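Local structure of Serine/threonine-protein kinase Tel1 (Chaetomium thermophilum, 6SKY) at residues Ser1480-Arg1485 and Leu1585-Gly1590; Asp2033-Thr2038 and Leu2080-Gly2085. The protein probably acts as a serine/threonine kinase of the ATM subfamily that signals genotoxic stress by phosphorylating proteins at [ST]-Q sites, and binds ATP and magnesium. All coordinates share one frame; numbering follows the deposited sequence.

Overall arrangement
Both contacts join helices of the alpha-solenoid part of the chain; neither lies near the nucleotide and magnesium sites. Contact 1 comes first in sequence and sits farther out, its centre about 40 Å from the centre of the chain against about 25 Å for contact 2. Their centres are about 33 Å apart and their nearest atoms about 18 Å, so they do not touch; they also share no helix. Each is partly buried. Contact 1 is apolar, a methionine reaching across to an alanine and an arginine stem; contact 2, within the FAT domain, mixes an indole-glutamine contact with one weak hydrogen bond and buries more surface, 192 against 127 Å².

Contact 1 of 2, residues Ser1480-Arg1485 and Leu1585-Gly1590; sequences SLADLR and LSMLCG
Ala1482 and Met1587 mark the nearest approach of the two helical backbones, with 7.1 Å from CA to CA, and both CB atoms point toward the opposite segment. Met1587 spans the gap: its CG lies opposite the backbone N (chi1 180°), and the chain stays extended through to CE, which carries the thioether straight across to helix 1470-1487. There SD rests on the methyl of Ala1482, 3.6 Å from its CB, and on the backbone beneath it, 3.8 Å from Ala1482 CA. The terminal methyl passes the alanine's CB, lies 3.8 Å from Ala1482 O, and reaches the Arg1485 stem, with Met1587 CE 3.9 Å from Arg1485 CG and 4.0 Å from Arg1485 CB. Only the aliphatic stem of the arginine takes part; bends at chi2 and chi3 lead its guanidinium group away, and NH2 is hydrogen-bonded to the carbonyl oxygen of Ala1544. Met1587 also touches Ile1546 in a neighbouring loop. Shortened to an alanine, this position would lose SD and CE, and Ala1482 CB and the Arg1485 stem would probably be left without their partner across a gap between the helices. With no hydrogen bond or charge pair between the segments, the contact rests on dispersion and on burial of apolar surface, so it depends on the reach of one extended side chain rather than on directional bonding.

Contact 2 of 2, residues Asp2033-Thr2038 and Leu2080-Gly2085; sequences DSWAVT and LRQQLG
Trp2035 and Gln2082 supply the van der Waals part of this contact. CD1 and NE1, the pyrrole-side atoms of the indole, meet the glutamine from CB to OE1: Trp2035 CD1 is 3.8 Å from Gln2082 CB and 3.7 Å from Gln2082 OE1, while Trp2035 NE1 is 3.9 Å from Gln2082 CD. The two side chains run at about a right angle to each other, and the amide plane is tilted 49° from the ring, so the groups do not stack. Trp2035 CG stands between its own backbone N and carbonyl carbon (chi1 72°), a rotation that lays the indole against the Gln2082 side chain. The backbone takes part too, Gln2082 O lying 4.0 Å from Trp2035 CB.

The polar part belongs to Gln2083. Its CB points away from residues 2033-2038, but a bend at chi2 brings the amide back. Gln2083 NE2 then donates a weak hydrogen bond to Asp2033 O, long at 3.4 Å and bent to 133° at the hydrogen. The acceptor belongs to the residue just before Ser2034, the N-cap of helix 2035-2047, so the bond, if only weakly, links the approach to that helix with helix 2077-2097.

Across the segments the backbones come closest at Trp2035 and Gln2083, 5.9 Å between CA atoms. Within the helical array of the FAT domain, helix 2052-2070 adjoins the polar end, its His2069 touching both Asp2033 and Gln2083, whereas Asp2012 of helix 2011-2021 and Ala2086 of helix 2077-2097 touch Trp2035.

Contact 1 of 2, residues Ser1480-Arg1485 and Leu1585-Gly1590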
ATOM      1  N   SER A1480      -6.583 -68.238 -16.254  1.00 62.64           N
ATOM      2  CA  SER A1480      -6.091 -69.556 -16.629  1.00 62.64           C
ATOM      3  C   SER A1480      -4.825 -69.450 -17.462  1.00 62.64           C
ATOM      4  O   SER A1480      -3.853 -70.171 -17.221  1.00 62.64           O
ATOM      5  CB  SER A1480      -7.176 -70.314 -17.386  1.00 62.64           C
ATOM      6  OG  SER A1480      -6.824 -71.673 -17.546  1.00 62.64           O
ATOM      7  N   LEU A1481      -4.815 -68.555 -18.448  1.00 65.35           N
ATOM      8  CA  LEU A1481      -3.626 -68.373 -19.267  1.00 65.35           C
ATOM      9  C   LEU A1481      -2.457 -67.870 -18.434  1.00 65.35           C
ATOM     10  O   LEU A1481      -1.317 -68.300 -18.636  1.00 65.35           O
ATOM     11  CB  LEU A1481      -3.931 -67.415 -20.411  1.00 65.35           C
ATOM     12  CG  LEU A1481      -4.934 -67.949 -21.430  1.00 65.35           C
ATOM     13  CD1 LEU A1481      -5.372 -66.851 -22.371  1.00 65.35           C
ATOM     14  CD2 LEU A1481      -4.344 -69.108 -22.202  1.00 65.35           C
ATOM     15  N   ALA A1482      -2.717 -66.974 -17.480  1.00 66.59           N
ATOM     16  CA  ALA A1482      -1.648 -66.499 -16.613  1.00 66.59           C
ATOM     17  C   ALA A1482      -1.063 -67.635 -15.782  1.00 66.59           C
ATOM     18  O   ALA A1482       0.161 -67.808 -15.717  1.00 66.59           O
ATOM     19  CB  ALA A1482      -2.171 -65.385 -15.710  1.00 66.59           C
ATOM     20  N   ASP A1483      -1.925 -68.426 -15.139  1.00 71.35           N
ATOM     21  CA  ASP A1483      -1.420 -69.503 -14.293  1.00 71.35           C
ATOM     22  C   ASP A1483      -0.737 -70.592 -15.107  1.00 71.35           C
ATOM     23  O   ASP A1483       0.204 -71.223 -14.617  1.00 71.35           O
ATOM     24  CB  ASP A1483      -2.546 -70.096 -13.453  1.00 71.35           C
ATOM     25  CG  ASP A1483      -2.774 -69.332 -12.165  1.00 71.35           C
ATOM     26  OD1 ASP A1483      -2.134 -68.278 -11.982  1.00 71.35           O
ATOM     27  OD2 ASP A1483      -3.585 -69.788 -11.332  1.00 71.35           O
ATOM     28  N   LEU A1484      -1.176 -70.824 -16.343  1.00 69.18           N
ATOM     29  CA  LEU A1484      -0.475 -71.778 -17.195  1.00 69.18           C
ATOM     30  C   LEU A1484       0.897 -71.253 -17.586  1.00 69.18           C
ATOM     31  O   LEU A1484       1.901 -71.960 -17.455  1.00 69.18           O
ATOM     32  CB  LEU A1484      -1.305 -72.090 -18.436  1.00 69.18           C
ATOM     33  CG  LEU A1484      -2.472 -73.037 -18.187  1.00 69.18           C
ATOM     34  CD1 LEU A1484      -3.249 -73.272 -19.464  1.00 69.18           C
ATOM     35  CD2 LEU A1484      -1.970 -74.341 -17.603  1.00 69.18           C
ATOM     36  N   ARG A1485       0.962 -70.007 -18.065  1.00 70.06           N
ATOM     37  CA  ARG A1485       2.244 -69.425 -18.437  1.00 70.06           C
ATOM     38  C   ARG A1485       3.221 -69.434 -17.273  1.00 70.06           C
ATOM     39  O   ARG A1485       4.429 -69.575 -17.482  1.00 70.06           O
ATOM     40  CB  ARG A1485       2.046 -68.004 -18.955  1.00 70.06           C
ATOM     41  CG  ARG A1485       3.322 -67.349 -19.438  1.00 70.06           C
ATOM     42  CD  ARG A1485       3.942 -68.139 -20.574  1.00 70.06           C
ATOM     43  NE  ARG A1485       3.199 -67.980 -21.818  1.00 70.06           N
ATOM     44  CZ  ARG A1485       3.409 -68.710 -22.907  1.00 70.06           C
ATOM     45  NH1 ARG A1485       4.332 -69.658 -22.902  1.00 70.06           N
ATOM     46  NH2 ARG A1485       2.691 -68.496 -24.000  1.00 70.06           N
ATOM     47  N   LEU A1585      -2.641 -58.906 -12.341  1.00 56.93           N
ATOM     48  CA  LEU A1585      -1.731 -57.879 -11.858  1.00 56.93           C
ATOM     49  C   LEU A1585      -0.664 -58.451 -10.941  1.00 56.93           C
ATOM     50  O   LEU A1585       0.472 -57.977 -10.954  1.00 56.93           O
ATOM     51  CB  LEU A1585      -2.512 -56.788 -11.140  1.00 56.93           C
ATOM     52  CG  LEU A1585      -2.658 -55.466 -11.884  1.00 56.93           C
ATOM     53  CD1 LEU A1585      -3.010 -55.702 -13.327  1.00 56.93           C
ATOM     54  CD2 LEU A1585      -3.720 -54.638 -11.211  1.00 56.93           C
ATOM     55  N   SER A1586      -0.995 -59.461 -10.140  1.00 60.89           N
ATOM     56  CA  SER A1586       0.028 -60.077  -9.313  1.00 60.89           C
ATOM     57  C   SER A1586       1.004 -60.897 -10.136  1.00 60.89           C
ATOM     58  O   SER A1586       2.130 -61.124  -9.690  1.00 60.89           O
ATOM     59  CB  SER A1586      -0.605 -60.951  -8.239  1.00 60.89           C
ATOM     60  OG  SER A1586       0.397 -61.551  -7.443  1.00 60.89           O
ATOM     61  N   MET A1587       0.603 -61.350 -11.322  1.00 65.51           N
ATOM     62  CA  MET A1587       1.576 -61.996 -12.194  1.00 65.51           C
ATOM     63  C   MET A1587       2.471 -60.974 -12.882  1.00 65.51           C
ATOM     64  O   MET A1587       3.697 -61.110 -12.874  1.00 65.51           O
ATOM     65  CB  MET A1587       0.879 -62.857 -13.241  1.00 65.51           C
ATOM     66  CG  MET A1587       1.859 -63.541 -14.166  1.00 65.51           C
ATOM     67  SD  MET A1587       1.128 -64.032 -15.727  1.00 65.51           S
ATOM     68  CE  MET A1587       2.512 -64.877 -16.475  1.00 65.51           C
ATOM     69  N   LEU A1588       1.875 -59.948 -13.490  1.00 58.70           N
ATOM     70  CA  LEU A1588       2.655 -58.967 -14.238  1.00 58.70           C
ATOM     71  C   LEU A1588       3.511 -58.120 -13.309  1.00 58.70           C
ATOM     72  O   LEU A1588       4.732 -58.036 -13.470  1.00 58.70           O
ATOM     73  CB  LEU A1588       1.730 -58.073 -15.059  1.00 58.70           C
ATOM     74  CG  LEU A1588       0.875 -58.734 -16.131  1.00 58.70           C
ATOM     75  CD1 LEU A1588      -0.089 -57.725 -16.713  1.00 58.70           C
ATOM     76  CD2 LEU A1588       1.755 -59.320 -17.209  1.00 58.70           C
ATOM     77  N   CYS A1589       2.884 -57.486 -12.328  1.00 57.25           N
ATOM     78  CA  CYS A1589       3.535 -56.494 -11.486  1.00 57.25           C
ATOM     79  C   CYS A1589       4.297 -57.098 -10.319  1.00 57.25           C
ATOM     80  O   CYS A1589       4.823 -56.345  -9.497  1.00 57.25           O
ATOM     81  CB  CYS A1589       2.489 -55.517 -10.959  1.00 57.25           C
ATOM     82  SG  CYS A1589       1.276 -55.045 -12.200  1.00 57.25           S
ATOM     83  N   GLY A1590       4.358 -58.424 -10.214  1.00 61.34           N
ATOM     84  CA  GLY A1590       5.100 -59.029  -9.122  1.00 61.34           C
ATOM     85  C   GLY A1590       6.595 -58.838  -9.271  1.00 61.34           C
ATOM     86  O   GLY A1590       7.291 -58.537  -8.298  1.00 61.34           O
TER

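Contact 2 of 2, residues Asp2033-Thr2038 and Leu2080-Gly2085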
ATOM      1  N   ASP A2033       9.783 -39.595   6.163  1.00 43.79           N
ATOM      2  CA  ASP A2033       8.527 -39.291   5.503  1.00 43.79           C
ATOM      3  C   ASP A2033       8.473 -37.875   4.959  1.00 43.79           C
ATOM      4  O   ASP A2033       7.383 -37.374   4.669  1.00 43.79           O
ATOM      5  CB  ASP A2033       7.370 -39.522   6.470  1.00 43.79           C
ATOM      6  CG  ASP A2033       7.289 -40.954   6.944  1.00 43.79           C
ATOM      7  OD1 ASP A2033       7.657 -41.857   6.163  1.00 43.79           O
ATOM      8  OD2 ASP A2033       6.861 -41.181   8.096  1.00 43.79           O
ATOM      9  N   SER A2034       9.614 -37.218   4.816  1.00 30.94           N
ATOM     10  CA  SER A2034       9.671 -35.843   4.353  1.00 30.94           C
ATOM     11  C   SER A2034       9.943 -35.818   2.858  1.00 30.94           C
ATOM     12  O   SER A2034      10.773 -36.575   2.360  1.00 30.94           O
ATOM     13  CB  SER A2034      10.755 -35.078   5.103  1.00 30.94           C
ATOM     14  OG  SER A2034      10.652 -33.693   4.872  1.00 30.94           O
ATOM     15  N   TRP A2035       9.223 -34.959   2.139  1.00 23.24           N
ATOM     16  CA  TRP A2035       9.452 -34.842   0.706  1.00 23.24           C
ATOM     17  C   TRP A2035      10.757 -34.122   0.413  1.00 23.24           C
ATOM     18  O   TRP A2035      11.422 -34.411  -0.592  1.00 23.24           O
ATOM     19  CB  TRP A2035       8.283 -34.118   0.047  1.00 23.24           C
ATOM     20  CG  TRP A2035       8.243 -32.678   0.355  1.00 23.24           C
ATOM     21  CD1 TRP A2035       7.634 -32.088   1.408  1.00 23.24           C
ATOM     22  CD2 TRP A2035       8.853 -31.631  -0.396  1.00 23.24           C
ATOM     23  NE1 TRP A2035       7.824 -30.735   1.365  1.00 23.24           N
ATOM     24  CE2 TRP A2035       8.572 -30.432   0.263  1.00 23.24           C
ATOM     25  CE3 TRP A2035       9.614 -31.595  -1.561  1.00 23.24           C
ATOM     26  CZ2 TRP A2035       9.022 -29.212  -0.200  1.00 23.24           C
ATOM     27  CZ3 TRP A2035      10.055 -30.390  -2.017  1.00 23.24           C
ATOM     28  CH2 TRP A2035       9.761 -29.213  -1.344  1.00 23.24           C
ATOM     29  N   ALA A2036      11.143 -33.195   1.290  1.00 22.77           N
ATOM     30  CA  ALA A2036      12.359 -32.425   1.091  1.00 22.77           C
ATOM     31  C   ALA A2036      13.583 -33.314   1.156  1.00 22.77           C
ATOM     32  O   ALA A2036      14.527 -33.127   0.389  1.00 22.77           O
ATOM     33  CB  ALA A2036      12.438 -31.318   2.130  1.00 22.77           C
ATOM     34  N   VAL A2037      13.565 -34.313   2.033  1.00 24.64           N
ATOM     35  CA  VAL A2037      14.688 -35.234   2.147  1.00 24.64           C
ATOM     36  C   VAL A2037      14.800 -36.108   0.907  1.00 24.64           C
ATOM     37  O   VAL A2037      15.898 -36.367   0.414  1.00 24.64           O
ATOM     38  CB  VAL A2037      14.548 -36.073   3.424  1.00 24.64           C
ATOM     39  CG1 VAL A2037      15.729 -36.969   3.586  1.00 24.64           C
ATOM     40  CG2 VAL A2037      14.414 -35.170   4.613  1.00 24.64           C
ATOM     41  N   THR A2038      13.667 -36.564   0.377  1.00 23.92           N
ATOM     42  CA  THR A2038      13.660 -37.371  -0.836  1.00 23.92           C
ATOM     43  C   THR A2038      14.254 -36.608  -2.008  1.00 23.92           C
ATOM     44  O   THR A2038      15.159 -37.094  -2.706  1.00 23.92           O
ATOM     45  CB  THR A2038      12.227 -37.786  -1.152  1.00 23.92           C
ATOM     46  OG1 THR A2038      11.727 -38.623  -0.109  1.00 23.92           O
ATOM     47  CG2 THR A2038      12.160 -38.529  -2.451  1.00 23.92           C
ATOM     48  N   LEU A2080      -0.361 -34.386   1.639  1.00 28.76           N
ATOM     49  CA  LEU A2080      -0.663 -35.165   0.449  1.00 28.76           C
ATOM     50  C   LEU A2080      -0.202 -34.450  -0.811  1.00 28.76           C
ATOM     51  O   LEU A2080       0.430 -35.051  -1.688  1.00 28.76           O
ATOM     52  CB  LEU A2080      -2.161 -35.437   0.396  1.00 28.76           C
ATOM     53  CG  LEU A2080      -2.677 -36.371  -0.677  1.00 28.76           C
ATOM     54  CD1 LEU A2080      -2.452 -37.786  -0.238  1.00 28.76           C
ATOM     55  CD2 LEU A2080      -4.131 -36.104  -0.898  1.00 28.76           C
ATOM     56  N   ARG A2081      -0.505 -33.159  -0.919  1.00 26.17           N
ATOM     57  CA  ARG A2081      -0.093 -32.427  -2.108  1.00 26.17           C
ATOM     58  C   ARG A2081       1.409 -32.185  -2.134  1.00 26.17           C
ATOM     59  O   ARG A2081       1.998 -32.123  -3.213  1.00 26.17           O
ATOM     60  CB  ARG A2081      -0.864 -31.122  -2.204  1.00 26.17           C
ATOM     61  CG  ARG A2081      -2.352 -31.328  -2.127  1.00 26.17           C
ATOM     62  CD  ARG A2081      -3.105 -30.032  -2.226  1.00 26.17           C
ATOM     63  NE  ARG A2081      -3.194 -29.616  -3.612  1.00 26.17           N
ATOM     64  CZ  ARG A2081      -4.235 -29.866  -4.390  1.00 26.17           C
ATOM     65  NH1 ARG A2081      -4.231 -29.459  -5.649  1.00 26.17           N
ATOM     66  NH2 ARG A2081      -5.282 -30.513  -3.904  1.00 26.17           N
ATOM     67  N   GLN A2082       2.052 -32.080  -0.972  1.00 21.95           N
ATOM     68  CA  GLN A2082       3.509 -32.021  -0.948  1.00 21.95           C
ATOM     69  C   GLN A2082       4.127 -33.296  -1.506  1.00 21.95           C
ATOM     70  O   GLN A2082       5.100 -33.242  -2.264  1.00 21.95           O
ATOM     71  CB  GLN A2082       4.001 -31.776   0.470  1.00 21.95           C
ATOM     72  CG  GLN A2082       3.850 -30.359   0.942  1.00 21.95           C
ATOM     73  CD  GLN A2082       4.130 -30.209   2.419  1.00 21.95           C
ATOM     74  OE1 GLN A2082       4.506 -31.159   3.091  1.00 21.95           O
ATOM     75  NE2 GLN A2082       3.939 -29.011   2.931  1.00 21.95           N
ATOM     76  N   GLN A2083       3.582 -34.453  -1.139  1.00 24.31           N
ATOM     77  CA  GLN A2083       4.101 -35.709  -1.671  1.00 24.31           C
ATOM     78  C   GLN A2083       3.866 -35.823  -3.170  1.00 24.31           C
ATOM     79  O   GLN A2083       4.732 -36.306  -3.910  1.00 24.31           O
ATOM     80  CB  GLN A2083       3.464 -36.891  -0.956  1.00 24.31           C
ATOM     81  CG  GLN A2083       3.634 -36.893   0.527  1.00 24.31           C
ATOM     82  CD  GLN A2083       5.059 -37.038   0.940  1.00 24.31           C
ATOM     83  OE1 GLN A2083       5.865 -37.622   0.230  1.00 24.31           O
ATOM     84  NE2 GLN A2083       5.391 -36.500   2.099  1.00 24.31           N
ATOM     85  N   LEU A2084       2.700 -35.395  -3.642  1.00 19.93           N
ATOM     86  CA  LEU A2084       2.455 -35.429  -5.080  1.00 19.93           C
ATOM     87  C   LEU A2084       3.387 -34.484  -5.829  1.00 19.93           C
ATOM     88  O   LEU A2084       3.838 -34.787  -6.938  1.00 19.93           O
ATOM     89  CB  LEU A2084       0.999 -35.098  -5.365  1.00 19.93           C
ATOM     90  CG  LEU A2084       0.039 -36.242  -5.095  1.00 19.93           C
ATOM     91  CD1 LEU A2084      -1.368 -35.745  -5.127  1.00 19.93           C
ATOM     92  CD2 LEU A2084       0.242 -37.304  -6.130  1.00 19.93           C
ATOM     93  N   GLY A2085       3.706 -33.338  -5.234  1.00 18.94           N
ATOM     94  CA  GLY A2085       4.668 -32.446  -5.848  1.00 18.94           C
ATOM     95  C   GLY A2085       6.076 -32.993  -5.849  1.00 18.94           C
ATOM     96  O   GLY A2085       6.843 -32.728  -6.772  1.00 18.94           O
TER